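Local coordinates for 5' nucleotidase family protein (Staphylococcus aureus subsp. aureus, PDB 4Q7F) that is a two-domain member of the 5'-nucleotidase family, with a calcineurin-like metallophosphoesterase domain that holds manganese and magnesium ions, at residues Gly71-Gly76 / Asp95-Met100; Tyr82-Ser87 / Leu116-Asp121; Glu111-Leu116 / His169-Glu174; Gly225-Tyr230 / Gly246-Gln251. All coordinates share one frame; numbering follows the deposited sequence. Where two conformers were deposited one is given.

Interaction 1. Residues Gly71-Gly76 / Asp95-Met100. With MN (manganese (II) ion), chain C; MG (magnesium ion), chain B.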
# COMPACT_ATOMS: atom_id res chain seq x y z
N GLY A 71 -9.88 -1.00 -5.34
CA GLY A 71 -8.51 -1.54 -5.34
C GLY A 71 -7.81 -1.77 -4.01
O GLY A 71 -8.18 -1.21 -2.99
N ASP A 72 -6.76 -2.58 -4.07
CA ASP A 72 -5.97 -2.95 -2.90
C ASP A 72 -6.84 -3.71 -1.94
O ASP A 72 -6.97 -3.36 -0.76
CB ASP A 72 -5.29 -1.74 -2.23
CG ASP A 72 -3.96 -1.36 -2.90
OD1 ASP A 72 -3.62 -1.98 -3.94
OD2 ASP A 72 -3.28 -0.45 -2.39
N PHE A 73 -7.41 -4.79 -2.46
CA PHE A 73 -8.30 -5.64 -1.70
C PHE A 73 -7.76 -7.05 -1.47
O PHE A 73 -8.26 -7.78 -0.63
CB PHE A 73 -9.66 -5.78 -2.40
CG PHE A 73 -9.62 -6.51 -3.72
CD1 PHE A 73 -9.78 -7.89 -3.77
CD2 PHE A 73 -9.44 -5.83 -4.90
CE1 PHE A 73 -9.74 -8.55 -4.97
CE2 PHE A 73 -9.43 -6.49 -6.11
CZ PHE A 73 -9.57 -7.86 -6.14
N LEU A 74 -6.72 -7.42 -2.19
CA LEU A 74 -6.24 -8.81 -2.13
C LEU A 74 -5.05 -9.03 -1.23
O LEU A 74 -4.71 -10.16 -0.90
CB LEU A 74 -5.95 -9.24 -3.57
CG LEU A 74 -5.70 -10.69 -3.92
CD1 LEU A 74 -6.89 -11.56 -3.53
CD2 LEU A 74 -5.45 -10.75 -5.43
N GLN A 75 -4.42 -7.95 -0.79
CA GLN A 75 -3.24 -8.02 0.08
C GLN A 75 -3.33 -6.94 1.15
O GLN A 75 -3.95 -5.90 0.94
CB GLN A 75 -1.98 -7.80 -0.76
CG GLN A 75 -0.64 -7.89 -0.01
CD GLN A 75 -0.29 -6.64 0.79
OE1 GLN A 75 -0.79 -5.54 0.52
NE2 GLN A 75 0.60 -6.80 1.77
N GLY A 76 -2.71 -7.20 2.30
CA GLY A 76 -2.62 -6.17 3.30
C GLY A 76 -2.64 -6.62 4.72
O GLY A 76 -1.81 -6.21 5.49
N ASP A 95 -15.41 -14.89 -1.19
CA ASP A 95 -16.75 -15.17 -0.64
C ASP A 95 -17.34 -13.95 0.10
O ASP A 95 -18.54 -13.66 -0.03
CB ASP A 95 -16.72 -16.37 0.28
CG ASP A 95 -16.54 -17.67 -0.47
OD1 ASP A 95 -16.52 -17.64 -1.72
OD2 ASP A 95 -16.44 -18.72 0.17
N PHE A 96 -16.52 -13.25 0.89
CA PHE A 96 -17.00 -12.05 1.56
C PHE A 96 -17.48 -11.04 0.53
O PHE A 96 -18.60 -10.52 0.65
CB PHE A 96 -15.92 -11.40 2.46
CG PHE A 96 -15.70 -12.11 3.77
CD1 PHE A 96 -16.68 -12.04 4.76
CD2 PHE A 96 -14.54 -12.82 4.03
CE1 PHE A 96 -16.51 -12.69 5.97
CE2 PHE A 96 -14.36 -13.46 5.24
CZ PHE A 96 -15.33 -13.40 6.21
N TYR A 97 -16.66 -10.74 -0.48
CA TYR A 97 -17.08 -9.75 -1.48
C TYR A 97 -18.32 -10.21 -2.23
O TYR A 97 -19.24 -9.42 -2.48
CB TYR A 97 -15.95 -9.40 -2.45
CG TYR A 97 -14.99 -8.38 -1.92
CD1 TYR A 97 -13.91 -8.73 -1.14
CD2 TYR A 97 -15.19 -7.03 -2.19
CE1 TYR A 97 -13.04 -7.76 -0.65
CE2 TYR A 97 -14.34 -6.07 -1.70
CZ TYR A 97 -13.27 -6.44 -0.94
OH TYR A 97 -12.44 -5.44 -0.48
N ASN A 98 -18.34 -11.49 -2.58
CA ASN A 98 -19.43 -12.02 -3.33
C ASN A 98 -20.78 -11.94 -2.62
O ASN A 98 -21.78 -11.66 -3.29
CB ASN A 98 -19.13 -13.47 -3.79
CG ASN A 98 -18.26 -13.51 -5.04
OD1 ASN A 98 -17.95 -12.49 -5.63
ND2 ASN A 98 -17.88 -14.70 -5.45
N ARG A 99 -20.82 -12.18 -1.30
CA ARG A 99 -22.08 -12.08 -0.54
C ARG A 99 -22.64 -10.68 -0.56
O ARG A 99 -23.84 -10.49 -0.55
CB ARG A 99 -21.92 -12.35 0.95
CG ARG A 99 -21.25 -13.61 1.38
CD ARG A 99 -21.64 -13.85 2.82
NE ARG A 99 -20.61 -14.57 3.53
CZ ARG A 99 -19.91 -14.06 4.53
NH1 ARG A 99 -18.97 -14.79 5.10
NH2 ARG A 99 -20.18 -12.84 4.98
N MSE A 100 -21.74 -9.70 -0.60
CA MSE A 100 -22.15 -8.29 -0.49
C MSE A 100 -22.77 -7.67 -1.72
O MSE A 100 -23.21 -6.52 -1.69
CB MSE A 100 -20.89 -7.52 -0.09
CG MSE A 100 -20.50 -7.96 1.31
SE MSE A 100 -18.86 -7.01 1.81
CE MSE A 100 -18.65 -7.98 3.51
MN MN C . -3.34 0.69 -0.54
MG MG B . -2.27 1.13 -3.69
O HOH W 1 -10.15 -6.57 1.11
O HOH W 2 -1.70 1.87 -1.57
O HOH W 3 -1.09 0.21 0.27
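Tyr97, on the helix 91-99, and Phe73, in the loop that follows strand 65-69, make this buried contact between them. Along the helix, Asp95 comes first and serves the backbone, its O accepting Arg99 N at 3.0 Å. Tyr97 points at the loop, and the Phe73 ring presents its edge to the Tyr97 face in a T-shaped pair, with centroids 5.7 Å apart and planes at 60°. CB of Phe73, which points toward the helix, lies 3.4 Å from Tyr97 OH; with CG between the backbone N and the carbonyl carbon (chi1 67°), the ring is set edge-on to the Tyr97 face. That hydroxyl is gripped by polar partners as well: it is hydrogen-bonded to Asp69, and a water lying in the plane of the Tyr97 ring, at its edge, donates to Tyr97 OH (3.0 Å) and to Phe73 O (2.8 Å). Past Tyr97, the selenomethionine at Met100 packs on the helix 48-59. On the loop, Asp72 points away from the helix. Its OD2 bridges the two metals, 2.2 Å from manganese and 2.3 Å from magnesium, and Asp27, His29 and His249 complete the protein ligands of the former, Asn109, His207 and His247 those of the latter. Gly71-Asp72 is the Gly-Asp motif of the calcineurin-like phosphoesterases. The chemistry thus pairs an aromatic contact with a water bridge to a loop carbonyl: a buried hydroxyl is satisfied, and tied through the water to the residue that follows the metal-bridging aspartate.

Interaction 2. Residues Tyr82-Ser87 / Leu116-Asp121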
# COMPACT_ATOMS: atom_id res chain seq x y z
N TYR A 82 -2.65 -15.48 6.09
CA TYR A 82 -3.33 -16.72 6.46
C TYR A 82 -3.81 -17.49 5.23
O TYR A 82 -3.61 -18.71 5.14
CB TYR A 82 -4.50 -16.43 7.40
CG TYR A 82 -5.32 -17.65 7.77
CD1 TYR A 82 -4.99 -18.43 8.87
CD2 TYR A 82 -6.42 -18.02 7.02
CE1 TYR A 82 -5.72 -19.55 9.21
CE2 TYR A 82 -7.16 -19.15 7.34
CZ TYR A 82 -6.80 -19.91 8.44
OH TYR A 82 -7.53 -21.02 8.78
N LEU A 83 -4.42 -16.79 4.29
CA LEU A 83 -4.94 -17.42 3.07
C LEU A 83 -3.85 -18.07 2.23
O LEU A 83 -4.04 -19.19 1.75
CB LEU A 83 -5.71 -16.43 2.21
CG LEU A 83 -7.00 -15.86 2.80
CD1 LEU A 83 -7.53 -14.80 1.87
CD2 LEU A 83 -8.04 -16.93 3.07
N ILE A 84 -2.74 -17.36 2.04
CA ILE A 84 -1.65 -17.87 1.24
C ILE A 84 -1.08 -19.10 1.93
O ILE A 84 -0.80 -20.10 1.26
CB ILE A 84 -0.51 -16.84 1.05
CG1 ILE A 84 -1.01 -15.57 0.33
CG2 ILE A 84 0.62 -17.48 0.25
CD1 ILE A 84 -1.55 -15.80 -1.07
N ALA A 85 -0.95 -19.03 3.25
CA ALA A 85 -0.40 -20.13 4.04
C ALA A 85 -1.31 -21.34 4.14
O ALA A 85 -0.85 -22.41 4.48
CB ALA A 85 -0.03 -19.64 5.44
N HIS A 86 -2.60 -21.20 3.87
CA HIS A 86 -3.49 -22.36 3.95
C HIS A 86 -3.86 -22.93 2.59
O HIS A 86 -3.10 -23.72 2.05
CB HIS A 86 -4.65 -22.08 4.89
CG HIS A 86 -4.19 -22.05 6.31
ND1 HIS A 86 -3.45 -21.01 6.82
CD2 HIS A 86 -4.28 -22.98 7.30
CE1 HIS A 86 -3.12 -21.28 8.07
NE2 HIS A 86 -3.62 -22.46 8.39
N SER A 87 -4.97 -22.54 1.98
CA SER A 87 -5.25 -23.14 0.67
C SER A 87 -4.44 -22.52 -0.48
O SER A 87 -4.34 -23.10 -1.55
CB SER A 87 -6.73 -23.08 0.35
OG SER A 87 -7.47 -23.77 1.34
N LEU A 116 0.56 -13.17 -10.96
CA LEU A 116 -0.50 -12.94 -11.91
C LEU A 116 -1.56 -14.05 -11.91
O LEU A 116 -2.74 -13.73 -11.99
CB LEU A 116 0.08 -12.70 -13.30
CG LEU A 116 -0.89 -12.08 -14.31
CD1 LEU A 116 -1.42 -10.76 -13.78
CD2 LEU A 116 -0.23 -11.89 -15.68
N PRO A 117 -1.15 -15.34 -11.81
CA PRO A 117 -2.14 -16.42 -11.76
C PRO A 117 -3.08 -16.32 -10.55
O PRO A 117 -4.27 -16.62 -10.67
CB PRO A 117 -1.28 -17.69 -11.68
CG PRO A 117 0.03 -17.32 -12.25
CD PRO A 117 0.23 -15.86 -11.90
N TYR A 118 -2.55 -15.93 -9.40
CA TYR A 118 -3.36 -15.76 -8.21
C TYR A 118 -4.40 -14.66 -8.48
O TYR A 118 -5.58 -14.85 -8.22
CB TYR A 118 -2.47 -15.42 -7.03
CG TYR A 118 -3.18 -15.35 -5.70
CD1 TYR A 118 -3.45 -16.51 -4.96
CD2 TYR A 118 -3.54 -14.13 -5.16
CE1 TYR A 118 -4.08 -16.43 -3.73
CE2 TYR A 118 -4.15 -14.05 -3.94
CZ TYR A 118 -4.43 -15.19 -3.23
OH TYR A 118 -5.05 -15.07 -2.01
N LEU A 119 -3.97 -13.55 -9.08
CA LEU A 119 -4.88 -12.45 -9.41
C LEU A 119 -5.95 -12.88 -10.42
O LEU A 119 -7.15 -12.67 -10.20
CB LEU A 119 -4.11 -11.25 -9.96
CG LEU A 119 -4.97 -10.05 -10.38
CD1 LEU A 119 -5.87 -9.59 -9.24
CD2 LEU A 119 -4.10 -8.91 -10.88
N LYS A 120 -5.52 -13.50 -11.52
CA LYS A 120 -6.45 -13.94 -12.56
C LYS A 120 -7.50 -14.88 -11.98
O LYS A 120 -8.70 -14.74 -12.28
CB LYS A 120 -5.72 -14.60 -13.73
CG LYS A 120 -4.87 -13.65 -14.58
CD LYS A 120 -4.36 -14.38 -15.82
CE LYS A 120 -3.56 -13.47 -16.73
NZ LYS A 120 -2.96 -14.22 -17.88
N ASP A 121 -7.07 -15.86 -11.18
CA ASP A 121 -8.00 -16.79 -10.52
C ASP A 121 -9.02 -16.03 -9.64
O ASP A 121 -10.21 -16.37 -9.58
CB ASP A 121 -7.22 -17.78 -9.64
CG ASP A 121 -8.12 -18.71 -8.89
OD1 ASP A 121 -8.79 -19.54 -9.55
OD2 ASP A 121 -8.17 -18.63 -7.63
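The Tyr118 ring receives Ile84 CD1 obliquely, near its hydroxyl end: the methyl lies 3.7 Å from Tyr118 CZ and about as far from CE1 and OH. A second pair of rings stands within the other segment, where one face of Tyr82 carries His86 ND1, 3.5 Å above its plane and toward the rim, and one face of His86 carries Tyr82 CE1. At the edge of the imidazole, His86 ND1 donates to Tyr82 O (2.9 Å, 151°), just where the chain leaves the helix 78-85. Tyr118 reaches over from the helix 116-125 with CG anti to its backbone N (chi1 -174°), carrying the phenol toward the neighbouring helix; Leu83 CB lies 4.5 Å from Tyr118 OH, a loose approach. This is apolar helix-to-helix packing in the calcineurin-like domain, with no hydrogen bond across it. Tyr114 meets Tyr118 edge-to-face and also touches Ile84, and Leu74 packs on Tyr118 too. Leu83 rests on Pro92 and Leu93 of the helix 91-99. Both Tyr82 and His86 meet Trp316 of the helix 304-317 edge-to-face.

Interaction 3. Residues Glu111-Leu116 / His169-Glu174. With 3D1 ((2R,3S,5R)-5-(6-amino-9H-purin-9-yl)-tetrahydro-2-(hydroxymethyl)furan-3-ol), chain D.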
# COMPACT_ATOMS: atom_id res chain seq x y z
N GLU A 111 -2.81 -5.93 -5.79
CA GLU A 111 -3.43 -7.09 -6.41
C GLU A 111 -2.44 -7.98 -7.16
O GLU A 111 -2.76 -9.13 -7.48
CB GLU A 111 -4.55 -6.68 -7.36
CG GLU A 111 -5.93 -6.76 -6.71
CD GLU A 111 -6.15 -5.66 -5.70
OE1 GLU A 111 -6.03 -5.95 -4.50
OE2 GLU A 111 -6.40 -4.52 -6.11
N PHE A 112 -1.24 -7.44 -7.44
CA PHE A 112 -0.20 -8.19 -8.13
C PHE A 112 0.83 -8.85 -7.18
O PHE A 112 1.61 -9.69 -7.61
CB PHE A 112 0.52 -7.26 -9.12
CG PHE A 112 -0.39 -6.71 -10.20
CD1 PHE A 112 -0.58 -7.40 -11.39
CD2 PHE A 112 -1.08 -5.51 -10.00
CE1 PHE A 112 -1.42 -6.91 -12.38
CE2 PHE A 112 -1.95 -5.01 -10.98
CZ PHE A 112 -2.09 -5.70 -12.18
N ASN A 113 0.80 -8.48 -5.89
CA ASN A 113 1.75 -8.95 -4.89
C ASN A 113 1.94 -10.45 -4.78
O ASN A 113 2.97 -10.89 -4.31
CB ASN A 113 1.36 -8.48 -3.46
CG ASN A 113 1.72 -7.02 -3.16
OD1 ASN A 113 1.53 -6.58 -2.02
ND2 ASN A 113 2.27 -6.30 -4.13
N TYR A 114 0.94 -11.24 -5.15
CA TYR A 114 1.05 -12.69 -5.03
C TYR A 114 1.14 -13.41 -6.37
O TYR A 114 0.96 -14.63 -6.43
CB TYR A 114 -0.15 -13.23 -4.26
CG TYR A 114 -0.31 -12.68 -2.85
CD1 TYR A 114 0.63 -12.96 -1.87
CD2 TYR A 114 -1.40 -11.89 -2.51
CE1 TYR A 114 0.49 -12.47 -0.59
CE2 TYR A 114 -1.56 -11.39 -1.23
CZ TYR A 114 -0.62 -11.69 -0.27
OH TYR A 114 -0.78 -11.20 1.01
N GLY A 115 1.43 -12.68 -7.44
CA GLY A 115 1.55 -13.28 -8.75
C GLY A 115 0.33 -13.09 -9.64
O GLY A 115 -0.79 -12.90 -9.16
N LEU A 116 0.56 -13.17 -10.96
CA LEU A 116 -0.50 -12.94 -11.91
C LEU A 116 -1.56 -14.05 -11.91
O LEU A 116 -2.74 -13.73 -11.99
CB LEU A 116 0.08 -12.70 -13.30
CG LEU A 116 -0.89 -12.08 -14.31
CD1 LEU A 116 -1.42 -10.76 -13.78
CD2 LEU A 116 -0.23 -11.89 -15.68
N HIS A 169 7.82 0.05 -10.56
CA HIS A 169 8.75 0.53 -9.54
C HIS A 169 8.61 -0.19 -8.20
O HIS A 169 9.39 0.08 -7.29
CB HIS A 169 8.53 2.02 -9.31
CG HIS A 169 8.89 2.87 -10.49
ND1 HIS A 169 10.06 3.59 -10.55
CD2 HIS A 169 8.24 3.12 -11.65
CE1 HIS A 169 10.11 4.25 -11.70
NE2 HIS A 169 9.02 3.98 -12.38
N TRP A 170 7.66 -1.12 -8.10
CA TRP A 170 7.44 -1.82 -6.83
C TRP A 170 7.38 -3.35 -6.86
O TRP A 170 7.88 -4.02 -5.95
CB TRP A 170 6.08 -1.38 -6.21
CG TRP A 170 5.86 0.11 -6.11
CD1 TRP A 170 6.74 1.06 -5.62
CD2 TRP A 170 4.66 0.81 -6.45
NE1 TRP A 170 6.16 2.31 -5.68
CE2 TRP A 170 4.88 2.18 -6.17
CE3 TRP A 170 3.41 0.42 -6.97
CZ2 TRP A 170 3.91 3.15 -6.41
CZ3 TRP A 170 2.46 1.38 -7.20
CH2 TRP A 170 2.71 2.73 -6.93
N GLU A 171 6.74 -3.88 -7.88
CA GLU A 171 6.39 -5.30 -7.91
C GLU A 171 7.51 -6.25 -8.34
O GLU A 171 8.48 -5.84 -8.98
CB GLU A 171 5.15 -5.44 -8.83
CG GLU A 171 4.48 -6.80 -8.78
CD GLU A 171 4.13 -7.18 -7.36
OE1 GLU A 171 4.82 -8.08 -6.80
OE2 GLU A 171 3.23 -6.52 -6.77
N GLN A 172 7.36 -7.52 -7.96
CA GLN A 172 8.25 -8.58 -8.39
C GLN A 172 8.21 -8.57 -9.91
O GLN A 172 7.11 -8.55 -10.48
CB GLN A 172 7.72 -9.94 -7.94
CG GLN A 172 7.62 -10.18 -6.45
CD GLN A 172 8.96 -10.48 -5.82
OE1 GLN A 172 10.00 -10.11 -6.35
NE2 GLN A 172 8.94 -11.17 -4.69
N PRO A 173 9.39 -8.56 -10.58
CA PRO A 173 9.43 -8.59 -12.06
C PRO A 173 8.68 -9.79 -12.66
O PRO A 173 7.95 -9.64 -13.62
CB PRO A 173 10.92 -8.71 -12.36
CG PRO A 173 11.58 -8.07 -11.21
CD PRO A 173 10.74 -8.44 -10.01
N GLU A 174 8.84 -10.95 -12.05
CA GLU A 174 8.15 -12.13 -12.55
C GLU A 174 6.62 -12.01 -12.48
O GLU A 174 5.93 -12.64 -13.26
CB GLU A 174 8.65 -13.43 -11.87
CG GLU A 174 8.71 -13.47 -10.34
CD GLU A 174 9.98 -12.84 -9.74
OE1 GLU A 174 10.40 -11.75 -10.17
OE2 GLU A 174 10.54 -13.42 -8.80
O5' 3D1 D . 3.46 3.87 -3.06
C5' 3D1 D . 4.07 2.72 -2.47
C4' 3D1 D . 3.06 1.61 -2.29
O4' 3D1 D . 3.80 0.44 -1.97
C1' 3D1 D . 3.57 0.02 -0.62
N9 3D1 D . 4.86 -0.38 -0.00
C4 3D1 D . 5.36 -1.60 -0.15
N3 3D1 D . 4.93 -2.71 -0.80
C2 3D1 D . 5.67 -3.84 -0.78
N1 3D1 D . 6.86 -3.93 -0.13
C6 3D1 D . 7.39 -2.89 0.56
N6 3D1 D . 8.59 -3.03 1.20
C5 3D1 D . 6.64 -1.62 0.57
N7 3D1 D . 6.79 -0.39 1.10
C8 3D1 D . 5.72 0.36 0.74
C2' 3D1 D . 2.80 1.15 0.06
C3' 3D1 D . 2.09 1.77 -1.13
O3' 3D1 D . 0.88 1.02 -1.38
O HOH W 4 5.06 -9.18 -3.99
O HOH W 5 3.18 -14.02 -11.85
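Glu171 brings its carboxylate to the turn formed by Phe112 and Asn113, and these three residues supply nearly all the buried surface. Glu171 bends at its second torsion (chi2 54°), which folds the acid onto the turn. Asn113 ND2 donates to the syn lone pair of Glu171 OE2 at 2.8 Å, with an N-H...O angle of 147°; the oxygen lies in the amide plane, although amide and carboxylate planes are 60° apart. Phe112 offers CB, 3.7 Å from Glu171 OE2, while its ring leads away to Leu179 and Leu119. The other oxygen, Glu171 OE1, is held by three partners: Gln172 N at 2.8 Å, coming from above the carboxylate plane, His175 ND1, and a water that also donates to Asn113 O at 2.7 Å. So many bonds to a buried carboxylate would favour its ionised form. Asn113 OD1 is bonded to His110 ND1, and His110 NE2 is hydrogen-bonded to 3D1. One face of Trp170 lies against the hydroxymethyl group of 3D1, C5' offset toward the rim and Trp170 CZ2 3.5 Å from O5'. The type I turn from Phe112 to Gly115 follows directly on the Gly-Asn-His-Glu motif of the metallophosphoesterases, whose Glu111 carboxylate binds the backbone N of Asp72, Phe73 and Leu74.

Interaction 4. Residues Gly225-Tyr230 / Gly246-Gln251. With MG (magnesium ion), chain B; MN (manganese (II) ion), chain C; 3D1 ((2R,3S,5R)-5-(6-amino-9H-purin-9-yl)-tetrahydro-2-(hydroxymethyl)furan-3-ol), chain D.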
# COMPACT_ATOMS: atom_id res chain seq x y z
N GLY A 225 4.66 10.64 -11.91
CA GLY A 225 3.65 9.96 -12.72
C GLY A 225 2.94 8.87 -11.92
O GLY A 225 1.94 8.29 -12.39
N GLU A 226 3.43 8.58 -10.72
CA GLU A 226 2.78 7.60 -9.84
C GLU A 226 1.32 7.99 -9.65
O GLU A 226 0.41 7.17 -9.78
CB GLU A 226 3.45 7.54 -8.45
CG GLU A 226 2.64 6.71 -7.44
CD GLU A 226 3.24 6.65 -6.04
OE1 GLU A 226 2.58 6.08 -5.14
OE2 GLU A 226 4.36 7.17 -5.84
N ASN A 227 1.13 9.27 -9.32
CA ASN A 227 -0.18 9.84 -9.07
C ASN A 227 -0.44 10.90 -10.11
O ASN A 227 0.37 11.83 -10.27
CB ASN A 227 -0.21 10.45 -7.67
CG ASN A 227 -0.13 9.40 -6.58
OD1 ASN A 227 -1.02 8.56 -6.46
ND2 ASN A 227 0.93 9.46 -5.77
N GLU A 228 -1.55 10.76 -10.81
CA GLU A 228 -1.91 11.67 -11.89
C GLU A 228 -3.30 12.28 -11.72
O GLU A 228 -3.85 12.83 -12.67
CB GLU A 228 -1.92 10.89 -13.21
CG GLU A 228 -0.72 9.98 -13.44
CD GLU A 228 -0.83 9.21 -14.75
OE1 GLU A 228 -0.90 9.84 -15.81
OE2 GLU A 228 -0.80 7.96 -14.72
N GLY A 229 -3.86 12.19 -10.52
CA GLY A 229 -5.21 12.67 -10.27
C GLY A 229 -5.43 14.15 -10.51
O GLY A 229 -6.47 14.56 -11.04
N TYR A 230 -4.46 14.98 -10.12
CA TYR A 230 -4.61 16.41 -10.31
C TYR A 230 -4.61 16.77 -11.79
O TYR A 230 -5.49 17.50 -12.26
CB TYR A 230 -3.54 17.21 -9.57
CG TYR A 230 -3.80 18.69 -9.65
CD1 TYR A 230 -3.34 19.44 -10.73
CD2 TYR A 230 -4.53 19.33 -8.66
CE1 TYR A 230 -3.60 20.79 -10.82
CE2 TYR A 230 -4.78 20.69 -8.74
CZ TYR A 230 -4.32 21.42 -9.82
OH TYR A 230 -4.59 22.76 -9.89
N GLY A 246 -7.99 6.51 -4.72
CA GLY A 246 -7.54 5.65 -3.62
C GLY A 246 -6.03 5.70 -3.56
O GLY A 246 -5.44 6.75 -3.84
N HIS A 247 -5.42 4.58 -3.17
CA HIS A 247 -3.96 4.39 -3.16
C HIS A 247 -3.16 5.13 -2.11
O HIS A 247 -2.24 4.56 -1.54
CB HIS A 247 -3.39 4.73 -4.55
CG HIS A 247 -1.91 4.53 -4.68
ND1 HIS A 247 -1.32 3.29 -4.55
CD2 HIS A 247 -0.91 5.40 -4.96
CE1 HIS A 247 -0.03 3.40 -4.73
NE2 HIS A 247 0.25 4.67 -4.98
N GLN A 248 -3.49 6.40 -1.89
CA GLN A 248 -2.77 7.20 -0.92
C GLN A 248 -3.34 7.05 0.48
O GLN A 248 -2.72 7.53 1.42
CB GLN A 248 -2.77 8.66 -1.35
CG GLN A 248 -1.98 8.95 -2.63
CD GLN A 248 -2.10 10.42 -3.04
OE1 GLN A 248 -3.20 10.97 -3.02
NE2 GLN A 248 -0.99 11.04 -3.39
N HIS A 249 -4.52 6.40 0.63
CA HIS A 249 -5.14 6.19 1.94
C HIS A 249 -5.56 7.50 2.62
O HIS A 249 -5.64 7.59 3.85
CB HIS A 249 -4.19 5.44 2.86
CG HIS A 249 -3.78 4.10 2.34
ND1 HIS A 249 -3.08 3.20 3.11
CD2 HIS A 249 -4.05 3.47 1.18
CE1 HIS A 249 -2.87 2.10 2.41
NE2 HIS A 249 -3.49 2.23 1.25
N ARG A 250 -5.80 8.53 1.82
CA ARG A 250 -6.23 9.81 2.34
C ARG A 250 -7.76 9.86 2.41
O ARG A 250 -8.43 9.05 1.76
CB ARG A 250 -5.73 10.90 1.42
CG ARG A 250 -4.22 10.94 1.33
CD ARG A 250 -3.78 11.75 0.14
NE ARG A 250 -4.03 13.16 0.35
CZ ARG A 250 -3.72 14.11 -0.52
NH1 ARG A 250 -3.19 13.80 -1.70
NH2 ARG A 250 -3.98 15.38 -0.23
N GLN A 251 -8.28 10.80 3.21
CA GLN A 251 -9.72 10.99 3.38
C GLN A 251 -10.11 12.30 2.74
O GLN A 251 -9.83 13.39 3.27
CB GLN A 251 -10.10 10.89 4.85
CG GLN A 251 -9.70 9.51 5.38
CD GLN A 251 -10.35 9.15 6.68
OE1 GLN A 251 -10.97 9.99 7.33
NE2 GLN A 251 -10.22 7.89 7.07
MG MG B . -2.27 1.13 -3.69
MN MN C . -3.34 0.69 -0.54
O5' 3D1 D . 3.46 3.87 -3.06
C5' 3D1 D . 4.07 2.72 -2.47
C4' 3D1 D . 3.06 1.61 -2.29
O4' 3D1 D . 3.80 0.44 -1.97
C1' 3D1 D . 3.57 0.02 -0.62
N9 3D1 D . 4.86 -0.38 -0.00
C4 3D1 D . 5.36 -1.60 -0.15
N3 3D1 D . 4.93 -2.71 -0.80
C2 3D1 D . 5.67 -3.84 -0.78
N1 3D1 D . 6.86 -3.93 -0.13
C6 3D1 D . 7.39 -2.89 0.56
N6 3D1 D . 8.59 -3.03 1.20
C5 3D1 D . 6.64 -1.62 0.57
N7 3D1 D . 6.79 -0.39 1.10
C8 3D1 D . 5.72 0.36 0.74
C2' 3D1 D . 2.80 1.15 0.06
C3' 3D1 D . 2.09 1.77 -1.13
O3' 3D1 D . 0.88 1.02 -1.38
O HOH W 2 -1.70 1.87 -1.57
O HOH W 3 -1.09 0.21 0.27
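The Gly-His-x-His motif of the calcineurin-like phosphoesterases, Gly246 to His249, meets Glu226 through the His247 ring. His247 uses both ring nitrogens: ND1 binds magnesium at 2.5 Å, and NE2 donates to the anti lone pair of Glu226 OE1 at 2.7 Å and 162°. The carboxylate oxygen lies in the ring plane, yet carboxylate and ring planes stand 72° apart. Glu226, extended along its length, makes a second-shell grip on this metal ligand, while its OE1 also comes within 3.2 Å of 3D1 O5'. Asn227 OD1, bonded to Gly209 N, sits at the ring edge 3.5 Å from His247 CD2. Asn227 ND2 and Gln248 NE2, two donors, approach without bonding to each other; the former is bonded to Glu221, the latter's amide has its strongest partner in Phe210, and Gln248 OE1 accepts Arg250 NH1. His249 NE2 holds manganese at 2.4 Å, and the water bridging the metals donates to His247 O (2.7 Å). The motif loop joins strand 242-244 to strand 251-256, Glu226 and Asn227 lead into the helix 229-236, and the backbones of Gly246 and Gly229 bond to Gly208 and Gly209, just after strand 201-207.

From the N terminus, interaction 1 closes a loop from the segment after strand 65-69 to the helix 91-99, passing through the helix 78-85. Interaction 2 starts inside that loop and ends beyond it on the helix 116-125, so the two cross, and they touch. Interaction 3 crosses interaction 2 in turn, sharing Leu116, and closes a longer loop of 52 residues that returns at 169-174, beside the 3D1 pocket; it is in series with interaction 1 but joined to it through Glu111. Interaction 4 follows in series, closing a short loop of 15 residues that runs through most of helix 229-236 and strand 242-244. Interactions 1 and 4 face the same two metals from separate loops, whereas Trp170 links interactions 3 and 4.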